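PDB 6JMB: ofchtiv-allosamidin from Ostrinia furnacalis, which probably hydrolyses chitin, as a group IV insect chitinase of glycosyl hydrolase family 18, held here in complex with the inhibitor allosamidin. Local coordinates for residues E55-V58 against N62-Q65; E149-F154 against A182-Y187; L209-G214 against E218-L223; E288-L293 against G354-G359. All blocks are in the same frame, centred on the assembly; numbering follows the deposited sequence.

Interaction 1 of 4, residues E55-V58 against N62-Q65; sequences ELDV and NFKQ
Phe63 packs against Asp57 and Val58, and the backbones of the same two short helices are bonded beside it. Its CB and CG lie close to the carbonyl O of Asp57, and CD2 of Phe63 is nearer still, 3.4 Å from that Asp57 O. Farther out the ring leaves the backbone and reaches side chains: CE1 of Phe63 nears Asp57 CB, CE2 of Phe63 meets Val58 CG2 at 4.0 Å, and its CZ is 3.4 Å from Asp57 CB. That methylene sits over one face of the ring, 3.5 Å from the Phe63 centroid, a CH-pi contact. A chi1 of -77°, with CG beside the backbone N, swings the ring back over Asp57. The Asp57 carboxylate lies 19° from the ring plane, and its oxygens are held elsewhere, OD1 by Tyr38 OH and OD2 by Asp53 N. Beside this, Leu56 CD1 rests 3.6 Å from Asn62 CG, and Asn62 ND2 also bonds Tyr38 OH. Asn62 N donates to Leu56 O at 3.1 Å, while Phe63 N finds a lone pair of Asp57 O at 3.1 Å with a nearly straight 171° bond. A water accepts from Lys64 N and donates to Asp57 O. Carbonyls late in helix 54-59 thus serve the first N-H groups of helix 62-67, a polar junction roofed by an aromatic ring, and the partial charges of the two helix ends probably favour it.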
loop_
_atom_site.group_PDB
_atom_site.type_symbol
_atom_site.label_atom_id
_atom_site.label_comp_id
_atom_site.label_asym_id
_atom_site.label_seq_id
_atom_site.Cartn_x
_atom_site.Cartn_y
_atom_site.Cartn_z
ATOM N N GLU A 55 22.518 -6.358 5.513
ATOM C CA GLU A 55 23.611 -5.554 4.973
ATOM C C GLU A 55 23.181 -4.103 4.788
ATOM O O GLU A 55 23.918 -3.180 5.148
ATOM C CB GLU A 55 24.116 -6.155 3.661
ATOM C CG GLU A 55 25.229 -5.352 2.971
ATOM C CD GLU A 55 26.524 -5.303 3.764
ATOM O OE1 GLU A 55 26.719 -6.146 4.665
ATOM O OE2 GLU A 55 27.356 -4.415 3.476
ATOM N N LEU A 56 21.977 -3.888 4.256
ATOM C CA LEU A 56 21.436 -2.541 4.103
ATOM C C LEU A 56 20.911 -2.004 5.430
ATOM O O LEU A 56 21.323 -0.928 5.889
ATOM C CB LEU A 56 20.300 -2.576 3.075
ATOM C CG LEU A 56 19.493 -1.289 2.897
ATOM C CD1 LEU A 56 20.391 -0.193 2.332
ATOM C CD2 LEU A 56 18.293 -1.532 1.982
ATOM N N ASP A 57 19.997 -2.756 6.058
ATOM C CA ASP A 57 19.232 -2.247 7.190
ATOM C C ASP A 57 20.132 -1.952 8.380
ATOM O O ASP A 57 19.917 -0.975 9.107
ATOM C CB ASP A 57 18.188 -3.283 7.642
ATOM C CG ASP A 57 17.269 -3.781 6.520
ATOM O OD1 ASP A 57 16.905 -3.002 5.612
ATOM O OD2 ASP A 57 16.889 -4.977 6.566
ATOM N N VAL A 58 21.097 -2.832 8.633
ATOM C CA VAL A 58 21.906 -2.803 9.849
ATOM C C VAL A 58 23.333 -2.337 9.562
ATOM O O VAL A 58 23.764 -1.295 10.061
ATOM C CB VAL A 58 21.882 -4.169 10.573
ATOM C CG1 VAL A 58 22.709 -4.115 11.848
ATOM C CG2 VAL A 58 20.440 -4.594 10.873
ATOM N N ASN A 62 20.763 1.680 7.445
ATOM C CA ASN A 62 19.591 2.214 6.754
ATOM C C ASN A 62 18.414 2.449 7.698
ATOM O O ASN A 62 17.695 3.443 7.543
ATOM C CB ASN A 62 19.200 1.317 5.584
ATOM C CG ASN A 62 18.606 2.096 4.429
ATOM O OD1 ASN A 62 19.167 3.099 3.991
ATOM N ND2 ASN A 62 17.470 1.632 3.925
ATOM N N PHE A 63 18.181 1.548 8.664
ATOM C CA PHE A 63 17.132 1.783 9.657
ATOM C C PHE A 63 17.326 3.145 10.308
ATOM O O PHE A 63 16.387 3.944 10.415
ATOM C CB PHE A 63 17.209 0.744 10.780
ATOM C CG PHE A 63 16.669 -0.640 10.456
ATOM C CD1 PHE A 63 15.584 -0.862 9.613
ATOM C CD2 PHE A 63 17.244 -1.733 11.084
ATOM C CE1 PHE A 63 15.115 -2.171 9.394
ATOM C CE2 PHE A 63 16.786 -3.026 10.866
ATOM C CZ PHE A 63 15.722 -3.250 10.028
ATOM N N LYS A 64 18.553 3.411 10.773
ATOM C CA LYS A 64 18.824 4.634 11.517
ATOM C C LYS A 64 18.821 5.863 10.616
ATOM O O LYS A 64 18.385 6.935 11.045
ATOM C CB LYS A 64 20.156 4.494 12.257
ATOM C CG LYS A 64 20.501 5.667 13.158
ATOM C CD LYS A 64 19.514 5.798 14.309
ATOM C CE LYS A 64 20.019 6.788 15.348
ATOM N NZ LYS A 64 18.933 7.274 16.237
ATOM N N GLN A 65 19.281 5.735 9.370
ATOM C CA GLN A 65 19.181 6.866 8.452
ATOM C C GLN A 65 17.722 7.246 8.239
ATOM O O GLN A 65 17.375 8.433 8.206
ATOM C CB GLN A 65 19.827 6.523 7.115
ATOM C CG GLN A 65 21.339 6.465 7.149
ATOM C CD GLN A 65 21.917 6.138 5.791
ATOM O OE1 GLN A 65 22.752 5.243 5.658
ATOM N NE2 GLN A 65 21.464 6.857 4.768
HETATM O O HOH W 1 20.445 1.081 11.053
#

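Interaction 2 of 4, residues E149-F154 against A182-Y187; sequences ELREEF and AKYVDY
Two outer helices of the TIM barrel, 138-154 and 178-184, are clipped together here: Arg151 of the first holds the chain that leads from the second into strand 187-190, through Tyr184 O and Asp186. The guanidinium uses its NE and NH2 edge on one atom, with NE of Arg151 2.8 Å from Tyr184 O and NH2 3.1 Å from the same Tyr184 O; both come from one face of the carbonyl plane, tilted 29° from it. Arg151 NH2 also forms a salt bridge to Asp186 OD2 at 2.8 Å. It comes from above the carboxylate plane, and the two planes are 70° apart. Bends at chi2 (59°) and chi3 of Arg151 fold the chain so that this edge faces Tyr184 and Asp186. A water accepts from Arg151 NH1 at 3.0 Å, while NH1 has a salt-bridge partner in Asp155. Three bonds in the plane of the guanidinium fix its rotation. Asp186 OD2 is shared with the backbone N of Leu161, so the charge pair reaches strand 160-165, against whose Leu161 Arg151 also packs. The contact therefore joins both helices to the strand between them, just before strand 187-190 begins.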
loop_
_atom_site.group_PDB
_atom_site.type_symbol
_atom_site.label_atom_id
_atom_site.label_comp_id
_atom_site.label_asym_id
_atom_site.label_seq_id
_atom_site.Cartn_x
_atom_site.Cartn_y
_atom_site.Cartn_z
ATOM N N GLU A 149 -2.160 -7.697 22.471
ATOM C CA GLU A 149 -0.965 -7.861 23.292
ATOM C C GLU A 149 0.130 -6.876 22.895
ATOM O O GLU A 149 0.860 -6.369 23.759
ATOM C CB GLU A 149 -0.496 -9.315 23.234
ATOM C CG GLU A 149 -1.521 -10.273 23.857
ATOM C CD GLU A 149 -1.130 -11.733 23.772
ATOM O OE1 GLU A 149 -0.089 -12.036 23.162
ATOM O OE2 GLU A 149 -1.871 -12.585 24.316
ATOM N N LEU A 150 0.255 -6.579 21.599
ATOM C CA LEU A 150 1.179 -5.532 21.170
ATOM C C LEU A 150 0.794 -4.189 21.775
ATOM O O LEU A 150 1.647 -3.462 22.297
ATOM C CB LEU A 150 1.199 -5.436 19.643
ATOM C CG LEU A 150 2.037 -6.481 18.905
ATOM C CD1 LEU A 150 1.559 -6.637 17.468
ATOM C CD2 LEU A 150 3.529 -6.127 18.931
ATOM N N ARG A 151 -0.496 -3.849 21.727
ATOM C CA ARG A 151 -0.942 -2.577 22.284
ATOM C C ARG A 151 -0.624 -2.484 23.768
ATOM O O ARG A 151 -0.129 -1.453 24.237
ATOM C CB ARG A 151 -2.442 -2.402 22.047
ATOM C CG ARG A 151 -3.075 -1.267 22.847
ATOM C CD ARG A 151 -2.422 0.071 22.541
ATOM N NE ARG A 151 -2.544 0.408 21.129
ATOM C CZ ARG A 151 -1.992 1.472 20.556
ATOM N NH1 ARG A 151 -1.261 2.316 21.276
ATOM N NH2 ARG A 151 -2.171 1.691 19.261
ATOM N N GLU A 152 -0.893 -3.555 24.518
ATOM C CA GLU A 152 -0.641 -3.537 25.955
ATOM C C GLU A 152 0.823 -3.242 26.260
ATOM O O GLU A 152 1.130 -2.457 27.166
ATOM C CB GLU A 152 -1.068 -4.867 26.569
ATOM C CG GLU A 152 -2.574 -4.971 26.756
ATOM C CD GLU A 152 -3.033 -6.369 27.110
ATOM O OE1 GLU A 152 -2.203 -7.303 27.082
ATOM O OE2 GLU A 152 -4.234 -6.531 27.417
ATOM N N GLU A 153 1.740 -3.837 25.501
ATOM C CA GLU A 153 3.153 -3.578 25.746
ATOM C C GLU A 153 3.573 -2.213 25.220
ATOM O O GLU A 153 4.315 -1.484 25.893
ATOM C CB GLU A 153 4.004 -4.668 25.100
ATOM C CG GLU A 153 5.492 -4.517 25.365
ATOM C CD GLU A 153 5.845 -4.722 26.822
ATOM O OE1 GLU A 153 5.090 -5.425 27.527
ATOM O OE2 GLU A 153 6.885 -4.185 27.259
ATOM N N PHE A 154 3.116 -1.852 24.020
ATOM C CA PHE A 154 3.570 -0.609 23.401
ATOM C C PHE A 154 3.126 0.613 24.197
ATOM O O PHE A 154 3.791 1.655 24.154
ATOM C CB PHE A 154 3.046 -0.511 21.966
ATOM C CG PHE A 154 3.865 -1.265 20.951
ATOM C CD1 PHE A 154 4.691 -2.314 21.324
ATOM C CD2 PHE A 154 3.802 -0.913 19.611
ATOM C CE1 PHE A 154 5.435 -3.008 20.372
ATOM C CE2 PHE A 154 4.543 -1.596 18.663
ATOM C CZ PHE A 154 5.359 -2.643 19.039
ATOM N N ALA A 182 -9.740 -2.733 14.794
ATOM C CA ALA A 182 -9.741 -1.282 14.958
ATOM C C ALA A 182 -9.462 -0.869 16.398
ATOM O O ALA A 182 -8.794 0.147 16.633
ATOM C CB ALA A 182 -11.074 -0.696 14.490
ATOM N N LYS A 183 -9.932 -1.664 17.367
ATOM C CA LYS A 183 -9.883 -1.275 18.774
ATOM C C LYS A 183 -8.462 -0.992 19.241
ATOM O O LYS A 183 -8.232 -0.059 20.020
ATOM C CB LYS A 183 -10.503 -2.390 19.618
ATOM C CG LYS A 183 -10.389 -2.213 21.119
ATOM C CD LYS A 183 -11.258 -3.250 21.814
ATOM C CE LYS A 183 -11.290 -3.049 23.316
ATOM N NZ LYS A 183 -12.085 -4.123 23.981
ATOM N N TYR A 184 -7.494 -1.780 18.772
ATOM C CA TYR A 184 -6.143 -1.783 19.316
ATOM C C TYR A 184 -5.157 -0.947 18.521
ATOM O O TYR A 184 -4.031 -0.737 18.988
ATOM C CB TYR A 184 -5.617 -3.218 19.368
ATOM C CG TYR A 184 -6.451 -4.072 20.264
ATOM C CD1 TYR A 184 -6.581 -3.753 21.600
ATOM C CD2 TYR A 184 -7.139 -5.167 19.774
ATOM C CE1 TYR A 184 -7.343 -4.514 22.432
ATOM C CE2 TYR A 184 -7.919 -5.938 20.601
ATOM C CZ TYR A 184 -8.017 -5.602 21.934
ATOM O OH TYR A 184 -8.790 -6.357 22.788
ATOM N N VAL A 185 -5.535 -0.477 17.344
ATOM C CA VAL A 185 -4.594 0.191 16.456
ATOM C C VAL A 185 -4.842 1.691 16.463
ATOM O O VAL A 185 -5.953 2.164 16.738
ATOM C CB VAL A 185 -4.628 -0.371 15.020
ATOM C CG1 VAL A 185 -4.297 -1.862 15.030
ATOM C CG2 VAL A 185 -5.991 -0.121 14.368
ATOM N N ASP A 186 -3.785 2.440 16.157
ATOM C CA ASP A 186 -3.935 3.875 15.949
ATOM C C ASP A 186 -4.709 4.169 14.672
ATOM O O ASP A 186 -5.510 5.110 14.627
ATOM C CB ASP A 186 -2.560 4.531 15.940
ATOM C CG ASP A 186 -1.922 4.507 17.306
ATOM O OD1 ASP A 186 -2.293 5.358 18.142
ATOM O OD2 ASP A 186 -1.090 3.619 17.569
ATOM N N TYR A 187 -4.490 3.376 13.624
ATOM C CA TYR A 187 -5.289 3.476 12.412
ATOM C C TYR A 187 -5.109 2.206 11.598
ATOM O O TYR A 187 -4.184 1.415 11.830
ATOM C CB TYR A 187 -4.953 4.714 11.562
ATOM C CG TYR A 187 -3.507 4.832 11.157
ATOM C CD1 TYR A 187 -2.990 4.071 10.108
ATOM C CD2 TYR A 187 -2.652 5.716 11.812
ATOM C CE1 TYR A 187 -1.659 4.187 9.731
ATOM C CE2 TYR A 187 -1.322 5.836 11.442
ATOM C CZ TYR A 187 -0.831 5.064 10.403
ATOM O OH TYR A 187 0.494 5.173 10.042
HETATM O O HOH W 2 -1.058 5.175 20.364
#

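Interaction 3 of 4, residues L209-G214 against E218-L223; sequences LFISEG and EQESTL
The carboxylate of Glu220 is the flat group that reaches Ile211, and it meets the branched side chain with one oxygen. Glu220 OE2 is 3.7 Å from Ile211 CB and 3.9 Å from Ile211 CG2, with CD1 of the same isoleucine at a similar distance, so one oxygen rests against three carbons of the isoleucine. The two side chains cross at about a right angle. The second flat group, the Phe210 ring, carries CG of its neighbour Leu209 over one face, 3.6 Å above the plane, and turns from residues 218-223 toward Asn227 and Tyr333. Leu223 supplies the apolar part: its CD1 lies 3.7 Å from Ile211 CG1. With chi1 at -167°, CG1 of Ile211, anti to the backbone N, is carried to Leu223, and the CD1 methyl beyond it touches both Leu223 CD1 and Glu220 OE2. No hydrogen bond joins the segments directly. A water accepts from Ile211 N at 3.1 Å; its bond to Glu220 OE2 is doubtful, the modelled distance being too short. Glu220 opens a 3-10 segment, 220-222, and Gln219 O just before it accepts from both Thr222 N and Thr222 OG1. The whole contact is a surface fold of the long loop between strand 187-190 and helix 226-235. Asn228 of that helix bonds the carbonyls of Glu220 and Leu223, and Leu209 packs on Val226 and on Tyr333 of helix 324-336.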
loop_
_atom_site.group_PDB
_atom_site.type_symbol
_atom_site.label_atom_id
_atom_site.label_comp_id
_atom_site.label_asym_id
_atom_site.label_seq_id
_atom_site.Cartn_x
_atom_site.Cartn_y
_atom_site.Cartn_z
ATOM N N LEU A 209 -12.323 3.854 -8.587
ATOM C CA LEU A 209 -13.095 4.408 -7.481
ATOM C C LEU A 209 -14.487 3.792 -7.421
ATOM O O LEU A 209 -14.965 3.416 -6.343
ATOM C CB LEU A 209 -13.180 5.927 -7.633
ATOM C CG LEU A 209 -13.542 6.794 -6.431
ATOM C CD1 LEU A 209 -12.763 6.370 -5.195
ATOM C CD2 LEU A 209 -13.250 8.251 -6.775
ATOM N N PHE A 210 -15.143 3.667 -8.569
ATOM C CA PHE A 210 -16.510 3.165 -8.651
ATOM C C PHE A 210 -16.535 2.051 -9.695
ATOM O O PHE A 210 -15.495 1.510 -10.091
ATOM C CB PHE A 210 -17.474 4.306 -9.008
ATOM C CG PHE A 210 -17.387 5.490 -8.091
ATOM C CD1 PHE A 210 -17.851 5.406 -6.785
ATOM C CD2 PHE A 210 -16.859 6.692 -8.537
ATOM C CE1 PHE A 210 -17.779 6.502 -5.938
ATOM C CE2 PHE A 210 -16.792 7.794 -7.697
ATOM C CZ PHE A 210 -17.248 7.699 -6.395
ATOM N N ILE A 211 -17.736 1.707 -10.170
ATOM C CA ILE A 211 -17.912 0.756 -11.266
ATOM C C ILE A 211 -17.031 1.152 -12.449
ATOM O O ILE A 211 -16.781 2.341 -12.678
ATOM C CB ILE A 211 -19.399 0.650 -11.665
ATOM C CG1 ILE A 211 -19.646 -0.554 -12.573
ATOM C CG2 ILE A 211 -19.884 1.942 -12.336
ATOM C CD1 ILE A 211 -21.130 -0.901 -12.699
ATOM N N SER A 212 -16.537 0.160 -13.185
ATOM C CA SER A 212 -15.663 0.356 -14.333
ATOM C C SER A 212 -16.394 0.037 -15.632
ATOM O O SER A 212 -17.383 -0.704 -15.651
ATOM C CB SER A 212 -14.433 -0.553 -14.239
ATOM O OG SER A 212 -13.692 -0.289 -13.056
ATOM N N GLU A 213 -15.879 0.598 -16.727
ATOM C CA GLU A 213 -16.370 0.240 -18.053
ATOM C C GLU A 213 -16.317 -1.271 -18.230
ATOM O O GLU A 213 -15.332 -1.922 -17.868
ATOM C CB GLU A 213 -15.503 0.902 -19.130
ATOM C CG GLU A 213 -15.726 2.398 -19.275
ATOM C CD GLU A 213 -14.725 3.060 -20.211
ATOM O OE1 GLU A 213 -14.005 2.346 -20.936
ATOM O OE2 GLU A 213 -14.653 4.304 -20.227
ATOM N N GLY A 214 -17.397 -1.832 -18.772
ATOM C CA GLY A 214 -17.457 -3.251 -19.040
ATOM C C GLY A 214 -17.968 -4.105 -17.905
ATOM O O GLY A 214 -18.066 -5.328 -18.074
ATOM N N GLU A 218 -25.583 -4.968 -11.969
ATOM C CA GLU A 218 -26.196 -5.929 -11.066
ATOM C C GLU A 218 -25.166 -6.347 -10.023
ATOM O O GLU A 218 -23.981 -6.499 -10.332
ATOM C CB GLU A 218 -26.665 -7.152 -11.853
ATOM C CG GLU A 218 -27.638 -6.827 -12.973
ATOM C CD GLU A 218 -27.440 -7.704 -14.197
ATOM O OE1 GLU A 218 -28.435 -7.974 -14.904
ATOM O OE2 GLU A 218 -26.290 -8.125 -14.451
ATOM N N GLN A 219 -25.624 -6.527 -8.786
ATOM C CA GLN A 219 -24.752 -6.771 -7.631
ATOM C C GLN A 219 -23.510 -5.877 -7.655
ATOM O O GLN A 219 -22.367 -6.326 -7.525
ATOM C CB GLN A 219 -24.434 -8.258 -7.429
ATOM C CG GLN A 219 -23.651 -8.942 -8.542
ATOM C CD GLN A 219 -23.460 -10.427 -8.292
ATOM O OE1 GLN A 219 -24.062 -10.998 -7.382
ATOM N NE2 GLN A 219 -22.616 -11.060 -9.101
ATOM N N GLU A 220 -23.764 -4.577 -7.825
ATOM C CA GLU A 220 -22.695 -3.586 -7.889
ATOM C C GLU A 220 -21.848 -3.585 -6.624
ATOM O O GLU A 220 -20.648 -3.289 -6.681
ATOM C CB GLU A 220 -23.314 -2.204 -8.103
ATOM C CG GLU A 220 -22.335 -1.123 -8.480
ATOM C CD GLU A 220 -23.022 0.077 -9.098
ATOM O OE1 GLU A 220 -24.258 0.032 -9.275
ATOM O OE2 GLU A 220 -22.326 1.066 -9.400
ATOM N N SER A 221 -22.447 -3.914 -5.479
ATOM C CA SER A 221 -21.716 -3.904 -4.218
ATOM C C SER A 221 -20.644 -4.981 -4.141
ATOM O O SER A 221 -19.778 -4.899 -3.262
ATOM C CB SER A 221 -22.684 -4.062 -3.043
ATOM O OG SER A 221 -23.259 -5.353 -3.041
ATOM N N THR A 222 -20.669 -5.973 -5.030
ATOM C CA THR A 222 -19.686 -7.049 -5.022
ATOM C C THR A 222 -18.454 -6.742 -5.864
ATOM O O THR A 222 -17.490 -7.515 -5.832
ATOM C CB THR A 222 -20.318 -8.355 -5.523
ATOM O OG1 THR A 222 -20.604 -8.249 -6.926
ATOM C CG2 THR A 222 -21.603 -8.659 -4.762
ATOM N N LEU A 223 -18.459 -5.642 -6.615
ATOM C CA LEU A 223 -17.333 -5.333 -7.482
ATOM C C LEU A 223 -16.133 -4.875 -6.662
ATOM O O LEU A 223 -16.271 -4.342 -5.557
ATOM C CB LEU A 223 -17.721 -4.246 -8.487
ATOM C CG LEU A 223 -18.877 -4.607 -9.431
ATOM C CD1 LEU A 223 -19.339 -3.366 -10.184
ATOM C CD2 LEU A 223 -18.481 -5.698 -10.405
HETATM O O HOH W 3 -20.412 2.434 -8.861
#

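Interaction 4 of 4, residues E288-L293 against G354-G359; sequences EFCYIL and GLCGEG
Cys290 and Cys356 are joined by a disulfide that bridges the side of helix 286-295 to a tight turn. The sulfurs are 2.0 Å apart, SG of Cys290 to SG of Cys356, and the bond twists by 83°, a right-handed disulfide near the relaxed right angle. The Cys356 sulfur is the bump: it lodges on the helix against the start of Tyr291, with Cys356 SG 3.2 Å from Tyr291 N and 4.2 Å from Tyr291 CB. Cys290 places its own sulfur between the backbone N and the carbonyl carbon, chi1 75°, which directs it at the turn. Beside the disulfide, Leu355 brings its CB to the Tyr291 ring, 4.4 Å from CD1 of Tyr291, a looser apolar touch, oblique to the ring. Residues 354-357 form a type I beta turn with Leu355 and Cys356 at its corners, so the two side chains fall on neighbouring spots of the helix. Asp351 steadies this turn by taking the N-H groups of both corners, and Leu355 O accepts from Gln294 of the helix. Here a covalent crosslink at the surface pins the loop after the last barrel strand, 341-345, to a helix of the alpha/beta insertion that family 18 chitinases of this type carry between their seventh and eighth barrel strands.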
loop_
_atom_site.group_PDB
_atom_site.type_symbol
_atom_site.label_atom_id
_atom_site.label_comp_id
_atom_site.label_asym_id
_atom_site.label_seq_id
_atom_site.Cartn_x
_atom_site.Cartn_y
_atom_site.Cartn_z
ATOM N N GLU A 288 8.091 5.641 -13.896
ATOM C CA GLU A 288 8.461 4.979 -15.140
ATOM C C GLU A 288 7.410 5.202 -16.210
ATOM O O GLU A 288 7.745 5.467 -17.369
ATOM C CB GLU A 288 8.644 3.487 -14.882
ATOM C CG GLU A 288 9.783 3.170 -13.933
ATOM C CD GLU A 288 9.824 1.718 -13.535
ATOM O OE1 GLU A 288 8.782 1.178 -13.099
ATOM O OE2 GLU A 288 10.906 1.105 -13.659
ATOM N N PHE A 289 6.131 5.114 -15.849
ATOM C CA PHE A 289 5.109 5.154 -16.884
ATOM C C PHE A 289 4.816 6.569 -17.362
ATOM O O PHE A 289 4.561 6.776 -18.556
ATOM C CB PHE A 289 3.827 4.437 -16.464
ATOM C CG PHE A 289 2.963 4.082 -17.637
ATOM C CD1 PHE A 289 3.473 3.271 -18.642
ATOM C CD2 PHE A 289 1.680 4.589 -17.767
ATOM C CE1 PHE A 289 2.713 2.952 -19.755
ATOM C CE2 PHE A 289 0.899 4.268 -18.879
ATOM C CZ PHE A 289 1.425 3.446 -19.875
ATOM N N CYS A 290 4.845 7.558 -16.465
ATOM C CA CYS A 290 4.676 8.927 -16.933
ATOM C C CYS A 290 5.777 9.300 -17.913
ATOM O O CYS A 290 5.527 9.995 -18.906
ATOM C CB CYS A 290 4.582 9.907 -15.755
ATOM S SG CYS A 290 6.103 10.329 -14.840
ATOM N N TYR A 291 6.994 8.813 -17.677
ATOM C CA TYR A 291 8.084 9.090 -18.603
ATOM C C TYR A 291 7.854 8.395 -19.938
ATOM O O TYR A 291 8.040 9.004 -21.000
ATOM C CB TYR A 291 9.408 8.658 -17.983
ATOM C CG TYR A 291 10.601 9.027 -18.823
ATOM C CD1 TYR A 291 11.071 10.333 -18.860
ATOM C CD2 TYR A 291 11.250 8.071 -19.589
ATOM C CE1 TYR A 291 12.167 10.672 -19.638
ATOM C CE2 TYR A 291 12.340 8.398 -20.369
ATOM C CZ TYR A 291 12.792 9.696 -20.388
ATOM O OH TYR A 291 13.881 10.021 -21.164
ATOM N N ILE A 292 7.448 7.125 -19.901
ATOM C CA ILE A 292 7.128 6.386 -21.122
ATOM C C ILE A 292 6.076 7.129 -21.945
ATOM O O ILE A 292 6.225 7.307 -23.163
ATOM C CB ILE A 292 6.698 4.948 -20.769
ATOM C CG1 ILE A 292 7.938 4.098 -20.462
ATOM C CG2 ILE A 292 5.871 4.331 -21.891
ATOM C CD1 ILE A 292 7.648 2.801 -19.727
ATOM N N LEU A 293 5.009 7.597 -21.293
ATOM C CA LEU A 293 3.956 8.313 -22.012
ATOM C C LEU A 293 4.478 9.619 -22.597
ATOM O O LEU A 293 4.119 9.997 -23.716
ATOM C CB LEU A 293 2.784 8.598 -21.075
ATOM C CG LEU A 293 1.968 7.393 -20.629
ATOM C CD1 LEU A 293 0.904 7.854 -19.648
ATOM C CD2 LEU A 293 1.347 6.705 -21.834
ATOM N N GLY A 354 10.864 14.682 -10.857
ATOM C CA GLY A 354 10.137 15.671 -11.632
ATOM C C GLY A 354 10.395 15.613 -13.119
ATOM O O GLY A 354 10.297 16.640 -13.802
ATOM N N LEU A 355 10.699 14.428 -13.650
ATOM C CA LEU A 355 11.028 14.293 -15.063
ATOM C C LEU A 355 9.813 14.437 -15.968
ATOM O O LEU A 355 9.982 14.634 -17.177
ATOM C CB LEU A 355 11.695 12.944 -15.317
ATOM C CG LEU A 355 12.955 12.666 -14.503
ATOM C CD1 LEU A 355 13.533 11.304 -14.855
ATOM C CD2 LEU A 355 13.981 13.771 -14.729
ATOM N N CYS A 356 8.604 14.350 -15.421
ATOM C CA CYS A 356 7.389 14.359 -16.226
ATOM C C CYS A 356 6.700 15.718 -16.280
ATOM O O CYS A 356 5.581 15.812 -16.799
ATOM C CB CYS A 356 6.435 13.259 -15.758
ATOM S SG CYS A 356 7.139 11.614 -16.042
ATOM N N GLY A 357 7.334 16.768 -15.760
ATOM C CA GLY A 357 6.906 18.127 -16.023
ATOM C C GLY A 357 5.895 18.719 -15.066
ATOM O O GLY A 357 5.456 19.857 -15.289
ATOM N N GLU A 358 5.503 18.000 -14.016
ATOM C CA GLU A 358 4.534 18.501 -13.049
ATOM C C GLU A 358 5.163 18.750 -11.682
ATOM O O GLU A 358 4.470 18.727 -10.662
ATOM C CB GLU A 358 3.326 17.571 -12.935
ATOM C CG GLU A 358 2.470 17.499 -14.192
ATOM C CD GLU A 358 1.200 16.697 -13.983
ATOM O OE1 GLU A 358 0.110 17.305 -13.933
ATOM O OE2 GLU A 358 1.291 15.457 -13.863
ATOM N N GLY A 359 6.467 19.011 -11.655
ATOM C CA GLY A 359 7.193 19.192 -10.418
ATOM C C GLY A 359 7.632 17.864 -9.830
ATOM O O GLY A 359 7.207 16.786 -10.250
#

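From the N terminus, interaction 1 closes a short loop between two helices that follow the hairpin of strands 35-43 and 49-51. Interaction 2 spans 27 residues and includes strand 160-165, tying helices on either side of it to the barrel wall. Interaction 3 folds a single loop after strand 187-190 back on itself. Interaction 4 makes the longest closure, 60 residues, tying the loop after strand 341-345 to helix 286-295. The four follow in series; none nests within or crosses another. They are separate sites on the outer parts of the fold: interactions 2 and 4 (centres about 40 Å apart) and interactions 1 and 3 (about 43 Å) each lie on opposite sides of the chain's centre.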